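Local atomic coordinates of carbon monoxide dehydrogenase (Thermococcus sp. AM4, PDB entry 6T7J), a protein that catalyses the oxidation of carbon monoxide to carbon dioxide, probably passing the electrons through iron-sulfur clusters, and is here in a nickel-free form. Residues Ile434-Leu437 with Thr441-Gly444; Ile470-Leu475 with Thr616-Ile621. All blocks are in the same frame, centred on the assembly; numbering follows the deposited sequence.

Interaction 1: Ile434-Leu437 with Thr441-Gly444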
ATOM      1  N   ILE A 434      39.933  -3.514 -10.151  1.00 57.70           N
ATOM      2  CA  ILE A 434      40.331  -2.812  -8.935  1.00 59.22           C
ATOM      3  C   ILE A 434      41.632  -2.051  -9.162  1.00 64.23           C
ATOM      4  O   ILE A 434      41.788  -0.906  -8.719  1.00 59.30           O
ATOM      5  CB  ILE A 434      40.445  -3.807  -7.766  1.00 59.07           C
ATOM      6  CG1 ILE A 434      39.051  -4.221  -7.295  1.00 61.05           C
ATOM      7  CG2 ILE A 434      41.253  -3.208  -6.625  1.00 65.85           C
ATOM      8  CD1 ILE A 434      39.031  -4.817  -5.913  1.00 64.81           C
ATOM      9  N   ASN A 435      42.580  -2.668  -9.871  1.00 66.77           N
ATOM     10  CA  ASN A 435      43.821  -1.978 -10.209  1.00 63.19           C
ATOM     11  C   ASN A 435      43.556  -0.794 -11.125  1.00 65.42           C
ATOM     12  O   ASN A 435      44.184   0.261 -10.984  1.00 66.97           O
ATOM     13  CB  ASN A 435      44.805  -2.949 -10.862  1.00 63.95           C
ATOM     14  CG  ASN A 435      45.194  -4.094  -9.948  1.00 66.33           C
ATOM     15  OD1 ASN A 435      45.304  -5.241 -10.385  1.00 62.26           O
ATOM     16  ND2 ASN A 435      45.405  -3.789  -8.671  1.00 55.07           N
ATOM     17  N   ALA A 436      42.634  -0.952 -12.079  1.00 64.39           N
ATOM     18  CA  ALA A 436      42.293   0.155 -12.967  1.00 60.69           C
ATOM     19  C   ALA A 436      41.649   1.307 -12.206  1.00 62.38           C
ATOM     20  O   ALA A 436      41.848   2.476 -12.559  1.00 58.12           O
ATOM     21  CB  ALA A 436      41.362  -0.328 -14.076  1.00 59.90           C
ATOM     22  N   LEU A 437      40.866   0.999 -11.172  1.00 64.29           N
ATOM     23  CA  LEU A 437      40.278   2.051 -10.349  1.00 62.13           C
ATOM     24  C   LEU A 437      41.335   2.723  -9.481  1.00 66.38           C
ATOM     25  O   LEU A 437      41.296   3.941  -9.277  1.00 63.98           O
ATOM     26  CB  LEU A 437      39.158   1.481  -9.480  1.00 61.51           C
ATOM     27  CG  LEU A 437      37.857   1.065 -10.171  1.00 63.28           C
ATOM     28  CD1 LEU A 437      37.010   0.216  -9.238  1.00 58.20           C
ATOM     29  CD2 LEU A 437      37.077   2.283 -10.640  1.00 61.12           C
ATOM     30  N   THR A 441      42.991   4.698 -14.196  1.00 52.64           N
ATOM     31  CA  THR A 441      42.599   4.287 -15.541  1.00 63.48           C
ATOM     32  C   THR A 441      41.086   4.321 -15.698  1.00 63.32           C
ATOM     33  O   THR A 441      40.569   4.693 -16.759  1.00 61.55           O
ATOM     34  CB  THR A 441      43.146   2.890 -15.840  1.00 61.35           C
ATOM     35  OG1 THR A 441      44.426   2.731 -15.213  1.00 59.82           O
ATOM     36  CG2 THR A 441      43.300   2.691 -17.338  1.00 60.05           C
ATOM     37  N   ILE A 442      40.358   3.948 -14.650  1.00 61.41           N
ATOM     38  CA  ILE A 442      38.915   4.128 -14.574  1.00 61.89           C
ATOM     39  C   ILE A 442      38.630   4.986 -13.348  1.00 59.70           C
ATOM     40  O   ILE A 442      39.011   4.621 -12.229  1.00 60.09           O
ATOM     41  CB  ILE A 442      38.171   2.785 -14.504  1.00 61.93           C
ATOM     42  CG1 ILE A 442      38.339   2.021 -15.821  1.00 59.70           C
ATOM     43  CG2 ILE A 442      36.695   3.005 -14.198  1.00 57.70           C
ATOM     44  CD1 ILE A 442      37.544   0.737 -15.895  1.00 61.40           C
ATOM     45  N   LYS A 443      37.986   6.134 -13.564  1.00 58.45           N
ATOM     46  CA  LYS A 443      37.708   7.042 -12.454  1.00 61.20           C
ATOM     47  C   LYS A 443      36.706   6.432 -11.483  1.00 62.96           C
ATOM     48  O   LYS A 443      36.875   6.530 -10.261  1.00 65.71           O
ATOM     49  CB  LYS A 443      37.194   8.381 -12.982  1.00 64.98           C
ATOM     50  CG  LYS A 443      38.225   9.496 -12.957  1.00 64.79           C
ATOM     51  CD  LYS A 443      39.516   9.066 -13.635  1.00 61.04           C
ATOM     52  CE  LYS A 443      40.611  10.097 -13.439  1.00 66.10           C
ATOM     53  NZ  LYS A 443      41.942   9.577 -13.855  1.00 64.64           N
ATOM     54  N   GLY A 444      35.666   5.801 -12.008  1.00 62.10           N
ATOM     55  CA  GLY A 444      34.676   5.167 -11.166  1.00 60.32           C
ATOM     56  C   GLY A 444      33.678   4.403 -12.004  1.00 60.56           C
ATOM     57  O   GLY A 444      33.859   4.224 -13.209  1.00 58.62           O
TER
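The carbonyl oxygen of Ala436 accepts a nearly straight hydrogen bond from the backbone N of Ile442, with 3.0 Å between O and N and 171° at the hydrogen. This bond lies where helix 431-439 gives way, through a short loop, to strand 444-448 of a six-stranded parallel sheet with strand order 3-2-1-4-5-6, the order of a Rossmann-like fold. The donor stands well above the carbonyl plane, 53° out of it, and not on a lone pair. Thr441 CB is 3.6 Å from Ala436 O, and Ala436 CB is 4.1 Å from Thr441 CB.

One residue along, the backbone gives a second, softer link: Leu437 CA directs its hydrogen at Ile442 O over 3.4 Å. Apolar side chains pack beside these polar groups. Leu437 CG lies beside its own backbone N (chi1 -71°), and from there the CD2 branch swings toward the loop, meeting Ile442 CG2 at 3.7 Å. Ala436 and Ile442 both also rest on Ile507 of helix 502-511, and Leu437 on Leu535 of helix 525-538, which leaves the junction largely buried. The Arg625 guanidinium ties the two segments from outside, bonding to Leu437 O through NH2 and to Lys443 O through NH1. Past Ile442, the CD2 methyl of Leu437 ends 3.8 Å from Gly444 CA.

Interaction 2: Ile470-Leu475 with Thr616-Ile621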
ATOM      1  N   ILE A 470      31.384   8.395 -19.877  1.00 58.10           N
ATOM      2  CA  ILE A 470      32.410   7.538 -20.469  1.00 56.58           C
ATOM      3  C   ILE A 470      33.524   8.363 -21.102  1.00 61.84           C
ATOM      4  O   ILE A 470      34.659   7.887 -21.222  1.00 59.11           O
ATOM      5  CB  ILE A 470      31.810   6.556 -21.495  1.00 59.39           C
ATOM      6  CG1 ILE A 470      31.170   7.301 -22.664  1.00 55.54           C
ATOM      7  CG2 ILE A 470      30.821   5.639 -20.850  1.00 58.18           C
ATOM      8  CD1 ILE A 470      30.720   6.388 -23.780  1.00 55.98           C
ATOM      9  N   LYS A 471      33.237   9.600 -21.520  1.00 60.19           N
ATOM     10  CA  LYS A 471      34.303  10.438 -22.055  1.00 57.31           C
ATOM     11  C   LYS A 471      35.253  10.925 -20.966  1.00 59.00           C
ATOM     12  O   LYS A 471      36.390  11.297 -21.273  1.00 56.60           O
ATOM     13  CB  LYS A 471      33.714  11.627 -22.822  1.00 55.27           C
ATOM     14  CG  LYS A 471      33.556  12.899 -22.002  1.00 56.79           C
ATOM     15  CD  LYS A 471      33.440  14.127 -22.894  1.00 57.26           C
ATOM     16  CE  LYS A 471      32.128  14.139 -23.660  1.00 65.98           C
ATOM     17  NZ  LYS A 471      31.736  15.519 -24.073  1.00 63.71           N
ATOM     18  N   ARG A 472      34.818  10.923 -19.704  1.00 59.14           N
ATOM     19  CA  ARG A 472      35.673  11.257 -18.574  1.00 58.55           C
ATOM     20  C   ARG A 472      36.247  10.017 -17.896  1.00 56.98           C
ATOM     21  O   ARG A 472      36.632  10.082 -16.723  1.00 61.15           O
ATOM     22  CB  ARG A 472      34.908  12.110 -17.559  1.00 56.18           C
ATOM     23  CG  ARG A 472      34.206  13.311 -18.164  1.00 60.41           C
ATOM     24  CD  ARG A 472      34.356  14.552 -17.293  1.00 67.08           C
ATOM     25  NE  ARG A 472      33.097  15.280 -17.136  1.00 68.84           N
ATOM     26  CZ  ARG A 472      32.527  16.016 -18.086  1.00 69.25           C
ATOM     27  NH1 ARG A 472      31.381  16.640 -17.845  1.00 72.32           N
ATOM     28  NH2 ARG A 472      33.097  16.131 -19.279  1.00 76.79           N
ATOM     29  N   ASP A 473      36.294   8.889 -18.610  1.00 57.82           N
ATOM     30  CA  ASP A 473      36.854   7.636 -18.101  1.00 62.86           C
ATOM     31  C   ASP A 473      36.085   7.131 -16.878  1.00 58.83           C
ATOM     32  O   ASP A 473      36.662   6.823 -15.833  1.00 57.36           O
ATOM     33  CB  ASP A 473      38.346   7.785 -17.787  1.00 62.53           C
ATOM     34  CG  ASP A 473      39.226   7.454 -18.976  1.00 70.13           C
ATOM     35  OD1 ASP A 473      38.761   6.724 -19.876  1.00 64.62           O
ATOM     36  OD2 ASP A 473      40.384   7.924 -19.008  1.00 77.68           O
ATOM     37  N   VAL A 474      34.764   7.042 -17.019  1.00 61.39           N
ATOM     38  CA  VAL A 474      33.891   6.497 -15.984  1.00 58.01           C
ATOM     39  C   VAL A 474      33.127   5.325 -16.586  1.00 59.07           C
ATOM     40  O   VAL A 474      32.353   5.505 -17.535  1.00 55.25           O
ATOM     41  CB  VAL A 474      32.922   7.553 -15.429  1.00 55.33           C
ATOM     42  CG1 VAL A 474      32.101   6.970 -14.289  1.00 54.51           C
ATOM     43  CG2 VAL A 474      33.684   8.787 -14.969  1.00 54.22           C
ATOM     44  N   LEU A 475      33.347   4.131 -16.038  1.00 58.45           N
ATOM     45  CA  LEU A 475      32.653   2.940 -16.509  1.00 53.21           C
ATOM     46  C   LEU A 475      31.166   3.047 -16.199  1.00 59.74           C
ATOM     47  O   LEU A 475      30.767   3.190 -15.033  1.00 55.25           O
ATOM     48  CB  LEU A 475      33.254   1.690 -15.870  1.00 49.03           C
ATOM     49  CG  LEU A 475      32.575   0.353 -16.170  1.00 49.32           C
ATOM     50  CD1 LEU A 475      32.541   0.076 -17.669  1.00 47.61           C
ATOM     51  CD2 LEU A 475      33.278  -0.773 -15.430  1.00 46.04           C
ATOM     52  N   THR A 616      28.370  16.906 -11.748  1.00 55.30           N
ATOM     53  CA  THR A 616      28.222  16.671 -10.312  1.00 55.19           C
ATOM     54  C   THR A 616      28.612  15.245  -9.938  1.00 52.41           C
ATOM     55  O   THR A 616      29.300  15.025  -8.934  1.00 51.57           O
ATOM     56  CB  THR A 616      26.790  16.959  -9.864  1.00 55.01           C
ATOM     57  OG1 THR A 616      26.398  18.266 -10.301  1.00 58.59           O
ATOM     58  CG2 THR A 616      26.689  16.888  -8.345  1.00 52.90           C
ATOM     59  N   ILE A 617      28.171  14.262 -10.729  1.00 51.51           N
ATOM     60  CA  ILE A 617      28.510  12.868 -10.458  1.00 52.49           C
ATOM     61  C   ILE A 617      30.016  12.664 -10.549  1.00 52.96           C
ATOM     62  O   ILE A 617      30.621  11.988  -9.706  1.00 52.34           O
ATOM     63  CB  ILE A 617      27.745  11.944 -11.425  1.00 50.60           C
ATOM     64  CG1 ILE A 617      26.286  11.796 -10.983  1.00 45.94           C
ATOM     65  CG2 ILE A 617      28.427  10.588 -11.541  1.00 44.59           C
ATOM     66  CD1 ILE A 617      25.331  11.476 -12.112  1.00 42.01           C
ATOM     67  N   TYR A 618      30.648  13.261 -11.562  1.00 54.29           N
ATOM     68  CA  TYR A 618      32.094  13.139 -11.702  1.00 60.56           C
ATOM     69  C   TYR A 618      32.822  13.790 -10.534  1.00 54.89           C
ATOM     70  O   TYR A 618      33.835  13.268 -10.057  1.00 51.61           O
ATOM     71  CB  TYR A 618      32.543  13.755 -13.025  1.00 57.34           C
ATOM     72  CG  TYR A 618      34.012  13.560 -13.302  1.00 62.44           C
ATOM     73  CD1 TYR A 618      34.527  12.295 -13.555  1.00 59.67           C
ATOM     74  CD2 TYR A 618      34.885  14.639 -13.305  1.00 52.68           C
ATOM     75  CE1 TYR A 618      35.869  12.110 -13.808  1.00 63.39           C
ATOM     76  CE2 TYR A 618      36.230  14.464 -13.558  1.00 61.22           C
ATOM     77  CZ  TYR A 618      36.718  13.198 -13.807  1.00 64.02           C
ATOM     78  OH  TYR A 618      38.057  13.018 -14.059  1.00 53.16           O
ATOM     79  N   ASN A 619      32.320  14.931 -10.055  1.00 51.61           N
ATOM     80  CA  ASN A 619      32.957  15.586  -8.917  1.00 56.63           C
ATOM     81  C   ASN A 619      32.806  14.758  -7.647  1.00 54.61           C
ATOM     82  O   ASN A 619      33.736  14.680  -6.837  1.00 57.61           O
ATOM     83  CB  ASN A 619      32.374  16.985  -8.722  1.00 57.87           C
ATOM     84  CG  ASN A 619      32.980  18.001  -9.671  1.00 64.24           C
ATOM     85  OD1 ASN A 619      34.083  17.806 -10.184  1.00 62.40           O
ATOM     86  ND2 ASN A 619      32.260  19.091  -9.912  1.00 56.90           N
ATOM     87  N   VAL A 620      31.646  14.125  -7.461  1.00 53.92           N
ATOM     88  CA  VAL A 620      31.459  13.245  -6.309  1.00 53.51           C
ATOM     89  C   VAL A 620      32.404  12.051  -6.397  1.00 52.19           C
ATOM     90  O   VAL A 620      32.983  11.615  -5.390  1.00 53.50           O
ATOM     91  CB  VAL A 620      29.984  12.810  -6.207  1.00 49.64           C
ATOM     92  CG1 VAL A 620      29.850  11.491  -5.457  1.00 43.89           C
ATOM     93  CG2 VAL A 620      29.157  13.895  -5.532  1.00 48.27           C
ATOM     94  N   ILE A 621      32.591  11.515  -7.605  1.00 49.93           N
ATOM     95  CA  ILE A 621      33.524  10.407  -7.791  1.00 57.40           C
ATOM     96  C   ILE A 621      34.948  10.846  -7.463  1.00 60.09           C
ATOM     97  O   ILE A 621      35.701  10.118  -6.807  1.00 58.04           O
ATOM     98  CB  ILE A 621      33.418   9.849  -9.222  1.00 50.46           C
ATOM     99  CG1 ILE A 621      32.088   9.113  -9.408  1.00 54.91           C
ATOM    100  CG2 ILE A 621      34.588   8.924  -9.524  1.00 53.24           C
ATOM    101  CD1 ILE A 621      31.837   8.662 -10.828  1.00 49.24           C
TER
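A Schellman motif ends helix 460-471, with Asp473 as its positive-phi C-prime residue, and Arg472 and Val474 on either side of Asp473 in the chain meet helix 610-627. The aliphatic part of Arg472 covers one face of the Tyr618 ring: CD sits over the centre, 4.0 Å from the centroid and 11° off the normal, a CH-pi contact. CB lies over the same ring, 3.9 Å from Tyr618 CE1. The chain bends at chi2 and chi3 beyond the ring, leaving Arg472 CZ 6.0 Å from the Tyr618 centroid, a long cation-pi approach that is weak at most; NH1 has a long, weak ion pair with Glu468. Tyr618 CG is anti to the backbone N (chi1 -175°), which extends the ring from its helix to the turn, where CE1 comes 3.6 Å from Arg472 O. Val474 CG2 meets the ring edge at CD1, 3.9 Å away, while its CG1 touches Ile621 CD1. An alanine in place of Tyr618 removes the ring under Arg472 CD, which would probably leave a gap between turn and helix and let the Arg472 side chain move. Ile617 and Ile621 also rest on Val446 of strand 444-448, and helix 610-627 thus covers the sheet as in a Rossmann-like alpha/beta fold.

Interactions 1 and 2 both sit at helix-to-strand turns of one parallel sheet, on the neighbouring strands 444-448 and 474-478. The two turns are joined by probable backbone hydrogen bonds, Lys443 N to Asp473 O and Gly444 O to Leu475 N, and Ile621 CG2 packs on Lys443 O. Interaction 1 is local and buried, and relies on a main-chain bond with the apolar side chains of Ala436, Leu437 and Ile442 beside it. Interaction 2 joins parts of the chain far apart in sequence, has no hydrogen bond across it, and is only partly buried, pairing a CH-pi contact of Arg472 with Tyr618 with apolar contacts at Val474. Helix 610-627 serves both, through Arg625 and through Tyr618 and Ile621.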